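Local coordinates for cadherin-23 (PDB 5UZ8), which is a calcium-binding adhesion protein of hearing and mechanotransduction, built from a chain of cadherin repeats that calcium ions probably stiffen, at residues L177-K182 and V213-D218; D157-F162 and D183-T188; T13-R18 and I30-V35; P5-F10 and F84-S89. All coordinates share one frame; numbering follows the deposited sequence. Where two conformers were deposited one is given.

Contact 1. Residues L177-K182 and V213-D218; sequences LDREKK and VLDVND. With CA (calcium ion), chain F; CA (calcium ion), chain G; CA (calcium ion), chain E; GSH (glutathione), chain L.
Leu177 meets Val213 through methyl groups, CD1 lying 4.3 Å from CG2. Asp178 turns its carboxylate onto the chain G calcium ion, bound by OD1 at 2.4 Å. The same OD1 takes the backbone N-H of Glu180 from above the carboxylate plane, an Asx turn. OD2 accepts from N3 of the glutathione. Arg179 lays its CB against Val213 CG1. Its NE donates to Asp215 OD1 at 3.0 Å, from 58° above the carboxylate plane, and NH2 bonds Glu180 OE1. This positive group probably offsets part of the crowded acid charge. Glu180 joins two ions. Its OE2 lies 2.2 Å from the calcium ion of chain G and 2.8 Å from that of chain F, and OE1 also binds the second. Asp215 OD1, Val216 O and Asp218 OD1 add ligands to the chain F ion. Asp218 OD2 reaches the chain G ion, as does OE1 of the glutathione at 2.4 Å. Asn217 OD1 is one ligand of a third ion, that of chain E. Glu127 also binds the chain F and G ions, and Asp251 those of chains F and E. Three calcium ions in a row mark the linker between consecutive cadherin repeats.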
# COMPACT_ATOMS: atom_id res chain seq x y z
N LEU A 177 11.47 7.33 -14.38
CA LEU A 177 11.86 5.95 -14.26
C LEU A 177 12.80 5.59 -15.41
O LEU A 177 12.90 6.30 -16.40
CB LEU A 177 10.60 5.07 -14.28
CG LEU A 177 9.59 5.43 -13.18
CD1 LEU A 177 8.43 4.44 -13.15
CD2 LEU A 177 10.20 5.56 -11.78
N ASP A 178 13.50 4.48 -15.22
CA ASP A 178 14.40 3.91 -16.21
C ASP A 178 14.44 2.42 -15.98
O ASP A 178 15.07 1.94 -15.02
CB ASP A 178 15.78 4.55 -16.09
CG ASP A 178 16.78 4.04 -17.13
OD1 ASP A 178 16.40 3.19 -17.98
OD2 ASP A 178 17.95 4.48 -17.07
N ARG A 179 13.78 1.67 -16.85
CA ARG A 179 13.81 0.20 -16.71
C ARG A 179 15.23 -0.38 -16.62
O ARG A 179 15.47 -1.39 -15.92
CB ARG A 179 13.07 -0.47 -17.84
CG ARG A 179 12.76 -1.93 -17.52
CD ARG A 179 12.50 -2.71 -18.79
NE ARG A 179 13.73 -2.76 -19.57
CZ ARG A 179 14.75 -3.59 -19.35
NH1 ARG A 179 14.69 -4.58 -18.46
NH2 ARG A 179 15.84 -3.48 -20.10
N GLU A 180 16.14 0.23 -17.37
CA GLU A 180 17.48 -0.26 -17.43
C GLU A 180 18.26 -0.10 -16.09
O GLU A 180 19.23 -0.82 -15.84
CB GLU A 180 18.23 0.45 -18.55
CG GLU A 180 17.93 -0.07 -19.96
CD GLU A 180 16.56 0.29 -20.48
OE1 GLU A 180 15.84 -0.63 -20.93
OE2 GLU A 180 16.17 1.47 -20.46
N LYS A 181 17.87 0.89 -15.28
CA LYS A 181 18.43 1.13 -13.94
C LYS A 181 17.75 0.20 -12.93
O LYS A 181 18.39 -0.49 -12.16
CB LYS A 181 18.20 2.60 -13.49
CG LYS A 181 19.14 3.66 -14.07
CD LYS A 181 18.86 5.03 -13.44
CE LYS A 181 19.48 6.21 -14.21
NZ LYS A 181 18.74 6.51 -15.46
N LYS A 182 16.43 0.18 -12.96
CA LYS A 182 15.67 -0.65 -12.02
C LYS A 182 14.34 -1.00 -12.66
O LYS A 182 13.59 -0.11 -13.08
CB LYS A 182 15.45 0.12 -10.71
CG LYS A 182 14.77 -0.69 -9.63
CD LYS A 182 15.05 -0.19 -8.21
CE LYS A 182 14.35 -1.09 -7.19
NZ LYS A 182 14.74 -0.75 -5.79
N VAL A 213 8.11 -2.05 -14.23
CA VAL A 213 8.45 -1.01 -15.19
C VAL A 213 8.64 -1.68 -16.53
O VAL A 213 9.54 -2.49 -16.70
CB VAL A 213 9.72 -0.27 -14.77
CG1 VAL A 213 10.05 0.85 -15.74
CG2 VAL A 213 9.55 0.27 -13.37
N LEU A 214 7.79 -1.32 -17.48
CA LEU A 214 7.79 -1.92 -18.82
C LEU A 214 8.75 -1.19 -19.76
O LEU A 214 8.90 0.02 -19.69
CB LEU A 214 6.37 -1.91 -19.39
CG LEU A 214 5.33 -2.56 -18.50
CD1 LEU A 214 3.94 -2.41 -19.11
CD2 LEU A 214 5.66 -4.02 -18.24
N ASP A 215 9.37 -1.95 -20.67
CA ASP A 215 10.41 -1.43 -21.55
C ASP A 215 9.85 -0.53 -22.64
O ASP A 215 8.79 -0.81 -23.22
CB ASP A 215 11.15 -2.58 -22.20
CG ASP A 215 12.48 -2.19 -22.78
OD1 ASP A 215 13.23 -1.38 -22.16
OD2 ASP A 215 12.78 -2.73 -23.88
N VAL A 216 10.58 0.53 -22.92
CA VAL A 216 10.48 1.33 -24.13
C VAL A 216 11.82 1.16 -24.83
O VAL A 216 12.86 0.98 -24.17
CB VAL A 216 10.26 2.82 -23.75
CG1 VAL A 216 10.37 3.76 -24.93
CG2 VAL A 216 8.92 2.93 -23.07
N ASN A 217 11.79 1.16 -26.15
CA ASN A 217 13.05 1.04 -26.88
C ASN A 217 13.76 2.40 -26.83
O ASN A 217 13.59 3.20 -27.75
CB ASN A 217 12.83 0.63 -28.34
CG ASN A 217 14.13 0.29 -29.02
OD1 ASN A 217 15.04 -0.26 -28.39
ND2 ASN A 217 14.27 0.67 -30.28
N ASP A 218 14.51 2.69 -25.77
CA ASP A 218 15.17 3.99 -25.65
C ASP A 218 16.69 3.89 -25.66
O ASP A 218 17.35 4.87 -25.42
CB ASP A 218 14.68 4.78 -24.45
CG ASP A 218 14.80 4.02 -23.09
OD1 ASP A 218 15.02 2.79 -23.01
OD2 ASP A 218 14.61 4.72 -22.05
CA CA F . 14.42 0.59 -22.40
CA CA G . 15.58 3.61 -20.15
CA CA E . 17.29 -0.85 -28.28
N1 GSH L . 18.87 9.63 -19.14
CA1 GSH L . 17.82 9.05 -19.97
C1 GSH L . 16.57 8.88 -19.13
O11 GSH L . 16.65 9.17 -17.91
O12 GSH L . 15.54 8.43 -19.68
CB1 GSH L . 18.25 7.70 -20.56
CG1 GSH L . 18.49 6.64 -19.48
CD1 GSH L . 18.62 5.27 -20.09
OE1 GSH L . 17.65 4.68 -20.56
N2 GSH L . 19.83 4.73 -20.04
CA2 GSH L . 20.10 3.35 -20.39
C2 GSH L . 20.75 2.61 -19.26
O2 GSH L . 21.49 1.67 -19.52
CB2 GSH L . 20.96 3.31 -21.66
SG2 GSH L . 20.02 4.03 -23.01
N3 GSH L . 20.43 2.99 -18.02
CA3 GSH L . 20.91 2.33 -16.83
C3 GSH L . 21.77 3.23 -15.96
O31 GSH L . 22.31 2.70 -14.96
O32 GSH L . 21.88 4.45 -16.24
O HOH W 1 14.89 5.74 -19.15

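Contact 2. Residues D157-F162 and D183-T188; sequences DGEGKF and DHYILT
Phe162 drives the edge of its ring into the face of Tyr185 in a T-shaped stack, with centroids 4.9 Å apart and planes at 78°. CE2 of Phe162 stands over the centre of the tyrosine ring. Leu187 CD1 packs on Phe162 CD2 at 3.8 Å, the two side chains at about a right angle. The other leucine methyl, CD2, rests 3.6 Å from Asp157 O. At the edge of the Tyr185 ring, near its plane, lies Glu159 OE1, 3.4 Å from CE2. Lys161 CG touches Tyr185 OH at 3.7 Å.

Further out, polar bonds set these groups. Lys182 forms a salt bridge with Glu159 OE1, and water 3 links Glu159 OE2 to Ile186 N. Lys161 NZ bonds Ser176 O. The loop is folded by an Asx turn, in which Asp157 OD1 accepts from Glu159 N at 2.8 Å, and by Gly158 O, which accepts from both Lys161 N and Phe162 N. Water 2 joins Asp157 N to Thr188 N. Ile211 and Leu177 also pack on Phe162. Aromatic and leucine side chains meeting between two facing sheets form the hydrophobic interior of the cadherin beta-sandwich.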
# COMPACT_ATOMS: atom_id res chain seq x y z
N ASP A 157 9.53 4.02 2.09
CA ASP A 157 10.67 4.53 1.30
C ASP A 157 10.30 4.47 -0.19
O ASP A 157 10.41 3.42 -0.85
CB ASP A 157 11.95 3.72 1.58
CG ASP A 157 13.14 4.18 0.71
OD1 ASP A 157 13.11 5.27 0.07
OD2 ASP A 157 14.15 3.45 0.70
N GLY A 158 9.91 5.63 -0.70
CA GLY A 158 9.62 5.79 -2.10
C GLY A 158 10.83 5.80 -3.02
O GLY A 158 10.64 5.83 -4.23
N GLU A 159 12.04 5.82 -2.44
CA GLU A 159 13.32 5.79 -3.16
C GLU A 159 13.56 7.06 -3.99
O GLU A 159 14.40 7.10 -4.88
CB GLU A 159 13.41 4.51 -4.01
CG GLU A 159 13.17 3.24 -3.21
CD GLU A 159 13.28 1.96 -4.05
OE1 GLU A 159 14.09 1.93 -5.03
OE2 GLU A 159 12.52 0.99 -3.69
N GLY A 160 12.80 8.11 -3.67
CA GLY A 160 12.78 9.32 -4.49
C GLY A 160 12.10 9.15 -5.84
O GLY A 160 12.10 10.11 -6.63
N LYS A 161 11.51 7.98 -6.11
CA LYS A 161 10.86 7.71 -7.38
C LYS A 161 9.33 7.82 -7.30
O LYS A 161 8.71 8.10 -8.33
CB LYS A 161 11.19 6.29 -7.88
CG LYS A 161 12.68 5.92 -7.87
CD LYS A 161 13.56 7.00 -8.42
CE LYS A 161 13.38 7.11 -9.91
NZ LYS A 161 14.42 8.03 -10.48
N PHE A 162 8.76 7.52 -6.14
CA PHE A 162 7.32 7.53 -5.92
C PHE A 162 6.96 8.28 -4.65
O PHE A 162 7.75 8.34 -3.69
CB PHE A 162 6.81 6.10 -5.79
CG PHE A 162 7.16 5.24 -6.96
CD1 PHE A 162 6.43 5.32 -8.12
CD2 PHE A 162 8.31 4.44 -6.93
CE1 PHE A 162 6.79 4.59 -9.25
CE2 PHE A 162 8.66 3.69 -8.04
CZ PHE A 162 7.90 3.77 -9.19
N ASP A 183 14.06 -2.29 -12.75
CA ASP A 183 12.92 -2.73 -13.57
C ASP A 183 11.63 -2.98 -12.80
O ASP A 183 10.59 -3.24 -13.40
CB ASP A 183 13.27 -3.95 -14.44
CG ASP A 183 13.60 -5.20 -13.66
OD1 ASP A 183 13.54 -5.23 -12.41
OD2 ASP A 183 13.94 -6.20 -14.33
N HIS A 184 11.68 -2.93 -11.48
CA HIS A 184 10.46 -2.98 -10.68
C HIS A 184 10.79 -2.58 -9.24
O HIS A 184 11.95 -2.66 -8.80
CB HIS A 184 9.85 -4.37 -10.65
CG HIS A 184 10.66 -5.38 -9.89
ND1 HIS A 184 11.88 -5.82 -10.35
CD2 HIS A 184 10.42 -6.03 -8.73
CE1 HIS A 184 12.36 -6.73 -9.50
NE2 HIS A 184 11.49 -6.87 -8.51
N TYR A 185 9.74 -2.21 -8.52
CA TYR A 185 9.83 -1.75 -7.13
C TYR A 185 8.82 -2.54 -6.30
O TYR A 185 7.71 -2.85 -6.77
CB TYR A 185 9.47 -0.26 -7.09
CG TYR A 185 10.40 0.61 -7.88
CD1 TYR A 185 10.24 0.77 -9.25
CD2 TYR A 185 11.46 1.28 -7.25
CE1 TYR A 185 11.12 1.57 -9.99
CE2 TYR A 185 12.31 2.12 -7.96
CZ TYR A 185 12.13 2.24 -9.34
OH TYR A 185 12.98 3.01 -10.08
N ILE A 186 9.20 -2.82 -5.05
CA ILE A 186 8.27 -3.40 -4.09
C ILE A 186 8.28 -2.44 -2.89
O ILE A 186 9.22 -2.44 -2.12
CB ILE A 186 8.68 -4.84 -3.68
CG1 ILE A 186 8.86 -5.69 -4.95
CG2 ILE A 186 7.63 -5.44 -2.73
CD1 ILE A 186 9.22 -7.13 -4.67
N LEU A 187 7.25 -1.62 -2.79
CA LEU A 187 7.16 -0.54 -1.83
C LEU A 187 6.23 -0.92 -0.68
O LEU A 187 5.29 -1.68 -0.87
CB LEU A 187 6.59 0.68 -2.50
CG LEU A 187 7.32 1.19 -3.74
CD1 LEU A 187 6.55 2.43 -4.21
CD2 LEU A 187 8.78 1.43 -3.40
N THR A 188 6.52 -0.42 0.50
CA THR A 188 5.64 -0.59 1.65
C THR A 188 4.82 0.68 1.84
O THR A 188 5.39 1.75 2.08
CB THR A 188 6.46 -0.86 2.92
OG1 THR A 188 7.24 -2.06 2.73
CG2 THR A 188 5.54 -1.04 4.11
O HOH W 2 8.11 2.20 0.43
O HOH W 3 12.21 -2.06 -4.40

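Contact 3. Residues T13-R18 and I30-V35; sequences TYYTER and IAVAAV
Tyr15 and Glu17 face Val32 and Ile30 across two strands that run nearly antiparallel, at 159° between their directions. The axes of strand segments 15-18 and 30-32 come within 8.2 Å. That is too far for backbone pairing, and the strands belong to different sheets. Side chains fill the space between them.

Val32 CG1 sits over the centre of the Tyr15 ring, 3.4 Å from its centroid and only 10° off the ring normal. This is a CH-pi contact. Val32 chi1 of -54° puts CG1 anti to its carbonyl carbon. The methyl is close to all six ring carbons, and Val32 CB lies 3.6 Å from Tyr15 CE2. At the other end of the tyrosine, CB touches Ile30 CD1 at 3.8 Å. The same CD1 reaches Glu17 CB at 3.9 Å, so it touches the CB atoms of both. Tyr15 OH lies 3.4 Å from Ala33 O. The hydrogen-bond partner of the phenol is Lys8 O. That bond ties the phenol end to the residue after Phe7. An alanine at Tyr15 would probably leave Val32 CG1 without its aromatic cover and Lys8 O without the phenol.

Strand 15-20 is an edge strand beside strand 97-107, with which Tyr15 and Glu17 share backbone bonds. Ile100 also packs on Tyr15, and Leu104 on Ile30. Strand 28-35 lies between strands 6-7 and 66-70 in the facing sheet. Val86 of strand 81-89 touches Val32 from across the sandwich.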
# COMPACT_ATOMS: atom_id res chain seq x y z
N THR A 13 -34.35 13.90 37.03
CA THR A 13 -35.25 13.45 35.97
C THR A 13 -34.81 12.12 35.37
O THR A 13 -35.64 11.28 35.08
CB THR A 13 -35.35 14.47 34.83
OG1 THR A 13 -34.04 14.80 34.37
CG2 THR A 13 -36.07 15.70 35.30
N TYR A 14 -33.50 11.97 35.18
CA TYR A 14 -32.86 10.75 34.70
C TYR A 14 -31.39 10.78 35.12
O TYR A 14 -30.86 11.85 35.43
CB TYR A 14 -32.96 10.62 33.16
CG TYR A 14 -32.31 11.77 32.42
CD1 TYR A 14 -30.93 11.80 32.20
CD2 TYR A 14 -33.08 12.81 31.89
CE1 TYR A 14 -30.34 12.87 31.53
CE2 TYR A 14 -32.48 13.86 31.20
CZ TYR A 14 -31.11 13.87 31.04
OH TYR A 14 -30.46 14.90 30.38
N TYR A 15 -30.75 9.62 35.11
CA TYR A 15 -29.30 9.52 35.33
C TYR A 15 -28.54 9.29 34.04
O TYR A 15 -29.03 8.65 33.11
CB TYR A 15 -28.97 8.37 36.26
CG TYR A 15 -29.49 8.48 37.68
CD1 TYR A 15 -28.86 9.28 38.61
CD2 TYR A 15 -30.58 7.70 38.09
CE1 TYR A 15 -29.31 9.33 39.93
CE2 TYR A 15 -31.04 7.77 39.40
CZ TYR A 15 -30.42 8.58 40.31
OH TYR A 15 -30.87 8.62 41.62
N THR A 16 -27.32 9.80 33.97
CA THR A 16 -26.45 9.49 32.86
C THR A 16 -24.99 9.40 33.31
O THR A 16 -24.58 10.03 34.30
CB THR A 16 -26.64 10.48 31.71
OG1 THR A 16 -25.95 10.01 30.54
CG2 THR A 16 -26.10 11.89 32.09
N GLU A 17 -24.22 8.59 32.58
CA GLU A 17 -22.80 8.45 32.84
C GLU A 17 -22.16 7.99 31.52
O GLU A 17 -22.80 7.28 30.73
CB GLU A 17 -22.63 7.40 33.95
CG GLU A 17 -21.51 7.54 34.92
CD GLU A 17 -21.50 8.81 35.74
OE1 GLU A 17 -22.31 8.99 36.69
OE2 GLU A 17 -20.62 9.62 35.47
N ARG A 18 -20.93 8.42 31.29
CA ARG A 18 -20.11 7.88 30.21
C ARG A 18 -19.44 6.58 30.62
O ARG A 18 -19.01 6.42 31.78
CB ARG A 18 -19.06 8.91 29.81
CG ARG A 18 -19.65 10.12 29.14
CD ARG A 18 -18.75 11.34 29.29
NE ARG A 18 -17.50 11.21 28.54
CZ ARG A 18 -17.37 11.35 27.21
NH1 ARG A 18 -18.43 11.59 26.43
NH2 ARG A 18 -16.16 11.23 26.65
N ILE A 30 -22.28 2.94 37.01
CA ILE A 30 -22.99 4.06 37.61
C ILE A 30 -23.49 3.60 38.95
O ILE A 30 -23.73 2.42 39.14
CB ILE A 30 -24.15 4.55 36.72
CG1 ILE A 30 -24.73 5.88 37.22
CG2 ILE A 30 -25.25 3.48 36.53
CD1 ILE A 30 -25.67 6.51 36.19
N ALA A 31 -23.62 4.52 39.89
CA ALA A 31 -24.24 4.21 41.16
C ALA A 31 -25.33 5.20 41.44
O ALA A 31 -25.08 6.40 41.41
CB ALA A 31 -23.22 4.24 42.27
N VAL A 32 -26.53 4.68 41.67
CA VAL A 32 -27.69 5.52 41.96
C VAL A 32 -28.20 5.16 43.35
O VAL A 32 -27.84 4.12 43.90
CB VAL A 32 -28.80 5.35 40.92
CG1 VAL A 32 -28.27 5.60 39.52
CG2 VAL A 32 -29.46 3.99 41.00
N ALA A 33 -29.06 6.00 43.90
CA ALA A 33 -29.58 5.79 45.23
C ALA A 33 -30.94 6.45 45.35
O ALA A 33 -31.17 7.53 44.79
CB ALA A 33 -28.64 6.37 46.28
N ALA A 34 -31.82 5.78 46.07
CA ALA A 34 -33.08 6.34 46.48
C ALA A 34 -33.15 6.31 47.99
O ALA A 34 -32.42 5.55 48.64
CB ALA A 34 -34.22 5.54 45.88
N VAL A 35 -34.06 7.11 48.54
CA VAL A 35 -34.28 7.15 49.98
C VAL A 35 -35.76 7.00 50.27
O VAL A 35 -36.59 7.35 49.46
CB VAL A 35 -33.76 8.44 50.63
CG1 VAL A 35 -32.24 8.53 50.48
CG2 VAL A 35 -34.43 9.66 50.02

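Contact 4. Residues P5-F10 and F84-S89; sequences PQFKPF and FTVRAS
Phe7 pushes the tip of its ring into a shallow hollow between Val86 and Ala88. CZ is the leading atom. It lies 3.6 Å from Ala88 CB and 3.6 Å from Val86 O, both oblique to the ring. CE1, next to it, meets Val86 CG1 at 3.9 Å. The hollow therefore has a methyl on each flank, Ala88 CB and Val86 CG1. Behind them is the backbone of Arg87, whose carbonyl carbon is at the edge of the ring. Phe7 CG is anti to the carbonyl carbon (chi1 -74°), and from there the ring extends to strand 81-89.

Pro5 makes a second, blunter bump. Its CG rests 3.7 Å from Ala88 O, and its CB is 4.3 Å from Ala88 CB. One alanine thus receives both the proline and the phenylalanine, the first mainly at its carbonyl and the second at its methyl. The fit is one of shape, apolar carbon against carbon and carbonyl oxygen. An alanine at Phe7 would probably open a gap beside Ala88 CB and leave Val86 CG1 without its aromatic neighbour.

Strand 6-7 is an edge strand of its sheet, and backbone bonds pair Gln6 with Val35 and Lys8 with Ala33 of strand 28-35. Strand 81-89 lies inside the facing sheet, between strands 97-107 and 46-53. Ala34 touches both Phe7 and Ala88, and Ile100 and Ile12 also pack on Phe7.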
# COMPACT_ATOMS: atom_id res chain seq x y z
N PRO A 5 -40.35 5.74 47.78
CA PRO A 5 -38.94 6.06 47.59
C PRO A 5 -38.72 7.19 46.58
O PRO A 5 -39.44 7.27 45.57
CB PRO A 5 -38.35 4.74 47.07
CG PRO A 5 -39.24 3.68 47.67
CD PRO A 5 -40.60 4.29 47.66
N GLN A 6 -37.73 8.04 46.87
CA GLN A 6 -37.35 9.09 45.96
C GLN A 6 -35.89 8.95 45.56
O GLN A 6 -35.03 8.75 46.42
CB GLN A 6 -37.52 10.46 46.62
CG GLN A 6 -38.88 10.75 47.21
CD GLN A 6 -38.84 12.02 48.02
OE1 GLN A 6 -38.87 13.11 47.47
NE2 GLN A 6 -38.71 11.89 49.32
N PHE A 7 -35.62 9.11 44.28
CA PHE A 7 -34.25 9.08 43.80
C PHE A 7 -33.54 10.37 44.18
O PHE A 7 -34.18 11.42 44.37
CB PHE A 7 -34.19 8.82 42.28
CG PHE A 7 -34.51 7.37 41.93
CD1 PHE A 7 -33.54 6.38 42.08
CD2 PHE A 7 -35.77 7.01 41.50
CE1 PHE A 7 -33.83 5.06 41.78
CE2 PHE A 7 -36.07 5.69 41.20
CZ PHE A 7 -35.11 4.72 41.36
N LYS A 8 -32.24 10.23 44.37
CA LYS A 8 -31.35 11.29 44.77
C LYS A 8 -30.40 11.64 43.62
O LYS A 8 -29.97 10.76 42.89
CB LYS A 8 -30.57 10.86 46.00
CG LYS A 8 -31.51 10.56 47.18
CD LYS A 8 -31.66 11.76 48.06
CE LYS A 8 -30.52 11.72 49.06
NZ LYS A 8 -30.08 13.07 49.38
N PRO A 9 -30.07 12.91 43.44
CA PRO A 9 -30.60 14.03 44.22
C PRO A 9 -32.09 14.28 43.98
O PRO A 9 -32.64 13.88 42.95
CB PRO A 9 -29.77 15.22 43.70
CG PRO A 9 -29.47 14.85 42.29
CD PRO A 9 -29.38 13.34 42.22
N PHE A 10 -32.74 14.90 44.95
CA PHE A 10 -34.18 15.00 44.90
C PHE A 10 -34.61 15.77 43.63
O PHE A 10 -34.06 16.81 43.31
CB PHE A 10 -34.70 15.73 46.13
CG PHE A 10 -34.64 14.93 47.41
CD1 PHE A 10 -35.25 13.67 47.50
CD2 PHE A 10 -34.01 15.45 48.53
CE1 PHE A 10 -35.24 12.96 48.70
CE2 PHE A 10 -33.99 14.74 49.74
CZ PHE A 10 -34.63 13.51 49.83
N PHE A 84 -31.65 1.76 30.41
CA PHE A 84 -32.44 0.90 31.25
C PHE A 84 -33.17 1.75 32.29
O PHE A 84 -33.00 2.96 32.36
CB PHE A 84 -31.59 -0.20 31.91
CG PHE A 84 -30.43 0.31 32.69
CD1 PHE A 84 -29.24 0.66 32.04
CD2 PHE A 84 -30.51 0.47 34.07
CE1 PHE A 84 -28.15 1.11 32.76
CE2 PHE A 84 -29.42 0.94 34.79
CZ PHE A 84 -28.24 1.25 34.13
N THR A 85 -33.99 1.07 33.06
CA THR A 85 -34.77 1.67 34.12
C THR A 85 -34.33 1.06 35.43
O THR A 85 -34.17 -0.16 35.52
CB THR A 85 -36.24 1.35 33.88
OG1 THR A 85 -36.67 2.02 32.70
CG2 THR A 85 -37.10 1.78 35.02
N VAL A 86 -34.18 1.90 36.45
CA VAL A 86 -33.97 1.44 37.81
C VAL A 86 -35.28 1.59 38.57
O VAL A 86 -35.91 2.65 38.50
CB VAL A 86 -32.90 2.25 38.54
CG1 VAL A 86 -32.74 1.73 39.96
CG2 VAL A 86 -31.55 2.18 37.83
N ARG A 87 -35.72 0.51 39.22
CA ARG A 87 -36.89 0.53 40.10
C ARG A 87 -36.40 0.43 41.52
O ARG A 87 -35.66 -0.48 41.84
CB ARG A 87 -37.82 -0.65 39.79
CG ARG A 87 -39.10 -0.70 40.60
CD ARG A 87 -39.97 -1.89 40.20
NE ARG A 87 -41.14 -2.06 41.07
CZ ARG A 87 -42.30 -1.42 40.93
NH1 ARG A 87 -42.49 -0.53 39.96
NH2 ARG A 87 -43.30 -1.66 41.78
N ALA A 88 -36.84 1.36 42.38
CA ALA A 88 -36.53 1.37 43.79
C ALA A 88 -37.86 1.14 44.52
O ALA A 88 -38.75 1.97 44.40
CB ALA A 88 -35.93 2.71 44.18
N SER A 89 -38.00 0.01 45.21
CA SER A 89 -39.27 -0.37 45.84
C SER A 89 -39.04 -0.50 47.34
O SER A 89 -38.02 -1.02 47.77
CB SER A 89 -39.75 -1.71 45.28
OG SER A 89 -41.00 -2.08 45.88

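How the contacts relate
Contacts 3 and 4 lie in one cadherin repeat, their centres 8 Å apart, and both join the facing sheets of its sandwich. Contact 4 is buried; contact 3 runs from buried Ile30 and Val32 out to exposed Glu17. Strands 6-7 and 28-35, one from each, are sheet neighbours. Contact 2 lies in the next repeat and contact 1 at its far end, at the linker; the two touch. They share the sheet of strands 184-193 and 204-214. Chemistry follows place. Contact 1, at the repeat's end, is ionic and metal-bound. Contact 2 has an aromatic interior with polar groups toward solvent. Contacts 3 and 4 are mainly apolar.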